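Local coordinates for RNA 2',3'-cyclic phosphodiesterase (Deinococcus radiodurans, PDB 5H7E), which belongs to the LigT-like phosphoesterases of the 2H clan, a family built around antiparallel beta-sheet, at residues Trp92-Glu97 with Leu143-Ser148. Sequence-based numbering, arbitrary orientation.
Sequences WFVKTE and LIFDQS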
ATOM      1  N   TRP A  92      -4.967 -12.066   3.345  1.00 25.16           N
ATOM      2  CA  TRP A  92      -5.627 -11.649   4.570  1.00 20.49           C
ATOM      3  C   TRP A  92      -5.157 -10.220   4.785  1.00 20.18           C
ATOM      4  O   TRP A  92      -3.979  -9.955   4.693  1.00 22.00           O
ATOM      5  CB  TRP A  92      -5.167 -12.513   5.727  1.00 22.44           C
ATOM      6  CG  TRP A  92      -5.892 -12.289   7.014  1.00 24.39           C
ATOM      7  CD1 TRP A  92      -7.229 -12.181   7.187  1.00 26.96           C
ATOM      8  CD2 TRP A  92      -5.314 -12.196   8.317  1.00 23.59           C
ATOM      9  NE1 TRP A  92      -7.527 -12.013   8.507  1.00 25.62           N
ATOM     10  CE2 TRP A  92      -6.364 -12.020   9.225  1.00 29.32           C
ATOM     11  CE3 TRP A  92      -4.010 -12.241   8.802  1.00 27.37           C
ATOM     12  CZ2 TRP A  92      -6.152 -11.885  10.581  1.00 27.93           C
ATOM     13  CZ3 TRP A  92      -3.804 -12.108  10.145  1.00 29.59           C
ATOM     14  CH2 TRP A  92      -4.868 -11.933  11.021  1.00 30.94           C
ATOM     15  N   PHE A  93      -6.072  -9.300   5.051  1.00 19.40           N
ATOM     16  CA  PHE A  93      -5.673  -7.904   5.186  1.00 15.89           C
ATOM     17  C   PHE A  93      -6.498  -7.235   6.282  1.00 17.29           C
ATOM     18  O   PHE A  93      -7.477  -7.795   6.780  1.00 19.44           O
ATOM     19  CB  PHE A  93      -5.906  -7.118   3.843  1.00 18.02           C
ATOM     20  CG  PHE A  93      -7.361  -7.109   3.397  1.00 19.88           C
ATOM     21  CD1 PHE A  93      -8.245  -6.215   3.959  1.00 22.52           C
ATOM     22  CD2 PHE A  93      -7.791  -7.961   2.395  1.00 25.96           C
ATOM     23  CE1 PHE A  93      -9.582  -6.189   3.562  1.00 26.67           C
ATOM     24  CE2 PHE A  93      -9.142  -7.960   2.021  1.00 33.63           C
ATOM     25  CZ  PHE A  93     -10.008  -7.067   2.610  1.00 27.71           C
ATOM     26  N   VAL A  94      -6.027  -6.064   6.709  1.00 17.66           N
ATOM     27  CA  VAL A  94      -6.827  -5.171   7.568  1.00 16.85           C
ATOM     28  C   VAL A  94      -7.237  -3.962   6.738  1.00 16.00           C
ATOM     29  O   VAL A  94      -6.416  -3.384   6.020  1.00 16.56           O
ATOM     30  CB  VAL A  94      -6.081  -4.755   8.842  1.00 16.93           C
ATOM     31  CG1 VAL A  94      -4.703  -4.075   8.559  1.00 18.70           C
ATOM     32  CG2 VAL A  94      -6.937  -3.838   9.717  1.00 17.58           C
ATOM     33  N   LYS A  95      -8.531  -3.613   6.806  1.00 15.91           N
ATOM     34  CA  LYS A  95      -9.021  -2.434   6.100  1.00 17.33           C
ATOM     35  C   LYS A  95      -8.527  -1.166   6.787  1.00 16.86           C
ATOM     36  O   LYS A  95      -8.449  -1.101   8.011  1.00 19.04           O
ATOM     37  CB  LYS A  95     -10.539  -2.469   6.095  1.00 17.49           C
ATOM     38  CG  LYS A  95     -11.179  -1.214   5.493  1.00 24.17           C
ATOM     39  CD  LYS A  95     -12.730  -1.433   5.507  1.00 40.82           C
ATOM     40  CE  LYS A  95     -13.477  -0.276   4.909  1.00 59.59           C
ATOM     41  NZ  LYS A  95     -12.997   0.977   5.517  1.00 61.12           N
ATOM     42  N   THR A  96      -8.221  -0.124   5.983  1.00 16.71           N
ATOM     43  CA  THR A  96      -7.839   1.180   6.523  1.00 16.15           C
ATOM     44  C   THR A  96      -8.776   2.212   5.929  1.00 19.94           C
ATOM     45  O   THR A  96      -9.243   2.053   4.797  1.00 23.04           O
ATOM     46  CB  THR A  96      -6.409   1.575   6.184  1.00 16.68           C
ATOM     47  OG1 THR A  96      -6.233   1.460   4.754  1.00 19.78           O
ATOM     48  CG2 THR A  96      -5.415   0.590   6.811  1.00 19.47           C
ATOM     49  N   GLU A  97      -9.103   3.228   6.740  1.00 18.89           N
ATOM     50  CA  GLU A  97      -9.992   4.306   6.264  1.00 18.28           C
ATOM     51  C   GLU A  97      -9.334   5.631   6.591  1.00 19.32           C
ATOM     52  O   GLU A  97      -8.768   5.781   7.663  1.00 20.03           O
ATOM     53  CB  GLU A  97     -11.342   4.242   6.960  1.00 19.71           C
ATOM     54  CG  GLU A  97     -12.357   5.291   6.508  1.00 36.78           C
ATOM     55  CD  GLU A  97     -12.268   6.624   7.276  1.00 50.03           C
ATOM     56  OE1 GLU A  97     -11.819   6.630   8.442  1.00 59.69           O
ATOM     57  OE2 GLU A  97     -12.657   7.666   6.699  1.00 44.27           O
ATOM     58  N   LEU A 143     -11.260 -10.106  13.229  1.00 22.65           N
ATOM     59  CA  LEU A 143     -10.628  -9.188  14.158  1.00 20.02           C
ATOM     60  C   LEU A 143     -11.016  -7.762  13.813  1.00 20.32           C
ATOM     61  O   LEU A 143     -11.291  -7.458  12.657  1.00 22.56           O
ATOM     62  CB  LEU A 143      -9.060  -9.277  14.070  1.00 21.03           C
ATOM     63  CG  LEU A 143      -8.483 -10.656  14.319  1.00 23.77           C
ATOM     64  CD1 LEU A 143      -6.934 -10.550  14.117  1.00 25.69           C
ATOM     65  CD2 LEU A 143      -8.753 -11.162  15.703  1.00 27.49           C
ATOM     66  N   ILE A 144     -11.054  -6.883  14.820  1.00 19.42           N
ATOM     67  CA  ILE A 144     -11.151  -5.458  14.519  1.00 18.32           C
ATOM     68  C   ILE A 144     -10.112  -4.717  15.333  1.00 21.16           C
ATOM     69  O   ILE A 144      -9.634  -5.196  16.373  1.00 21.98           O
ATOM     70  CB  ILE A 144     -12.579  -4.899  14.782  1.00 20.71           C
ATOM     71  CG1 ILE A 144     -12.954  -5.026  16.245  1.00 24.14           C
ATOM     72  CG2 ILE A 144     -13.611  -5.522  13.796  1.00 23.59           C
ATOM     73  CD1 ILE A 144     -14.401  -4.362  16.554  1.00 25.95           C
ATOM     74  N   PHE A 145      -9.740  -3.525  14.839  1.00 18.81           N
ATOM     75  CA  PHE A 145      -8.708  -2.726  15.458  1.00 19.97           C
ATOM     76  C   PHE A 145      -9.242  -1.323  15.734  1.00 19.56           C
ATOM     77  O   PHE A 145     -10.189  -0.854  15.084  1.00 23.50           O
ATOM     78  CB  PHE A 145      -7.467  -2.653  14.524  1.00 18.57           C
ATOM     79  CG  PHE A 145      -6.848  -3.978  14.256  1.00 18.43           C
ATOM     80  CD1 PHE A 145      -7.280  -4.766  13.214  1.00 21.56           C
ATOM     81  CD2 PHE A 145      -5.794  -4.411  15.036  1.00 20.94           C
ATOM     82  CE1 PHE A 145      -6.713  -6.009  12.996  1.00 22.19           C
ATOM     83  CE2 PHE A 145      -5.199  -5.614  14.816  1.00 25.05           C
ATOM     84  CZ  PHE A 145      -5.658  -6.443  13.804  1.00 24.13           C
ATOM     85  N   ASP A 146      -8.666  -0.678  16.740  1.00 21.45           N
ATOM     86  CA  ASP A 146      -9.070   0.681  17.034  1.00 24.52           C
ATOM     87  C   ASP A 146      -7.931   1.678  16.912  1.00 24.07           C
ATOM     88  O   ASP A 146      -8.139   2.852  17.247  1.00 25.64           O
ATOM     89  CB  ASP A 146      -9.683   0.796  18.442  1.00 28.58           C
ATOM     90  CG  ASP A 146      -8.713   0.427  19.572  1.00 39.32           C
ATOM     91  OD1 ASP A 146      -7.497   0.264  19.384  1.00 39.00           O
ATOM     92  OD2 ASP A 146      -9.192   0.310  20.729  1.00 51.75           O
ATOM     93  N   GLN A 147      -6.770   1.256  16.402  1.00 19.65           N
ATOM     94  CA  GLN A 147      -5.635   2.155  16.355  1.00 18.07           C
ATOM     95  C   GLN A 147      -5.684   3.025  15.102  1.00 17.88           C
ATOM     96  O   GLN A 147      -6.355   2.712  14.117  1.00 21.36           O
ATOM     97  CB  GLN A 147      -4.335   1.382  16.343  1.00 20.09           C
ATOM     98  CG  GLN A 147      -4.094   0.501  17.604  1.00 22.86           C
ATOM     99  CD  GLN A 147      -4.658  -0.933  17.469  1.00 23.38           C
ATOM    100  OE1 GLN A 147      -5.499  -1.207  16.644  1.00 24.07           O
ATOM    101  NE2 GLN A 147      -4.173  -1.830  18.302  1.00 23.50           N
ATOM    102  N   SER A 148      -5.008   4.157  15.204  1.00 19.43           N
ATOM    103  CA  SER A 148      -4.938   5.061  14.064  1.00 16.20           C
ATOM    104  C   SER A 148      -3.575   5.725  14.077  1.00 18.78           C
ATOM    105  O   SER A 148      -2.854   5.704  15.094  1.00 19.68           O
ATOM    106  CB  SER A 148      -6.029   6.128  14.133  1.00 21.53           C
ATOM    107  OG  SER A 148      -5.882   6.889  15.306  1.00 26.82           O
TER
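Trp92 and Val94, on strand 91-97 of the antiparallel sheet in this LigT-like (2H) phosphoesterase fold, pack on Leu143 and Phe145, respectively, of the loop that leads into strand 148-160. Both pairs are apolar, and no hydrogen bond links the two segments. The closest CA atoms are those of Val94 and Ile144, 8.2 Å apart; the loop passes the strand at side-chain distance, and Leu143 and Phe145 direct their CB atoms toward it while the intervening Ile144 turns away.

In Trp92, whose indole also stacks on the ring of Tyr82, CG stands anti to the backbone N (chi1 -173°), and the far end of the indole comes close to the loop. Leu143 CD1 reaches the edge of its six-membered ring, close to the ring plane, 3.9 Å from Trp92 CZ2. Helix 16-26 also borders this apolar layer, with Leu22 against Val94 and Ala25 against Leu143, and the loop is tied to strand 73-83 by a hydrogen bond between Leu143 N and Thr80 OG1.

Around the Phe145 ring, Gln147 OE1 lies in plane at the edge and accepts a weak hydrogen bond from Asp146 N. Val94 approaches the same ring obliquely, its CG2 methyl 3.6 Å from Phe145 CD1.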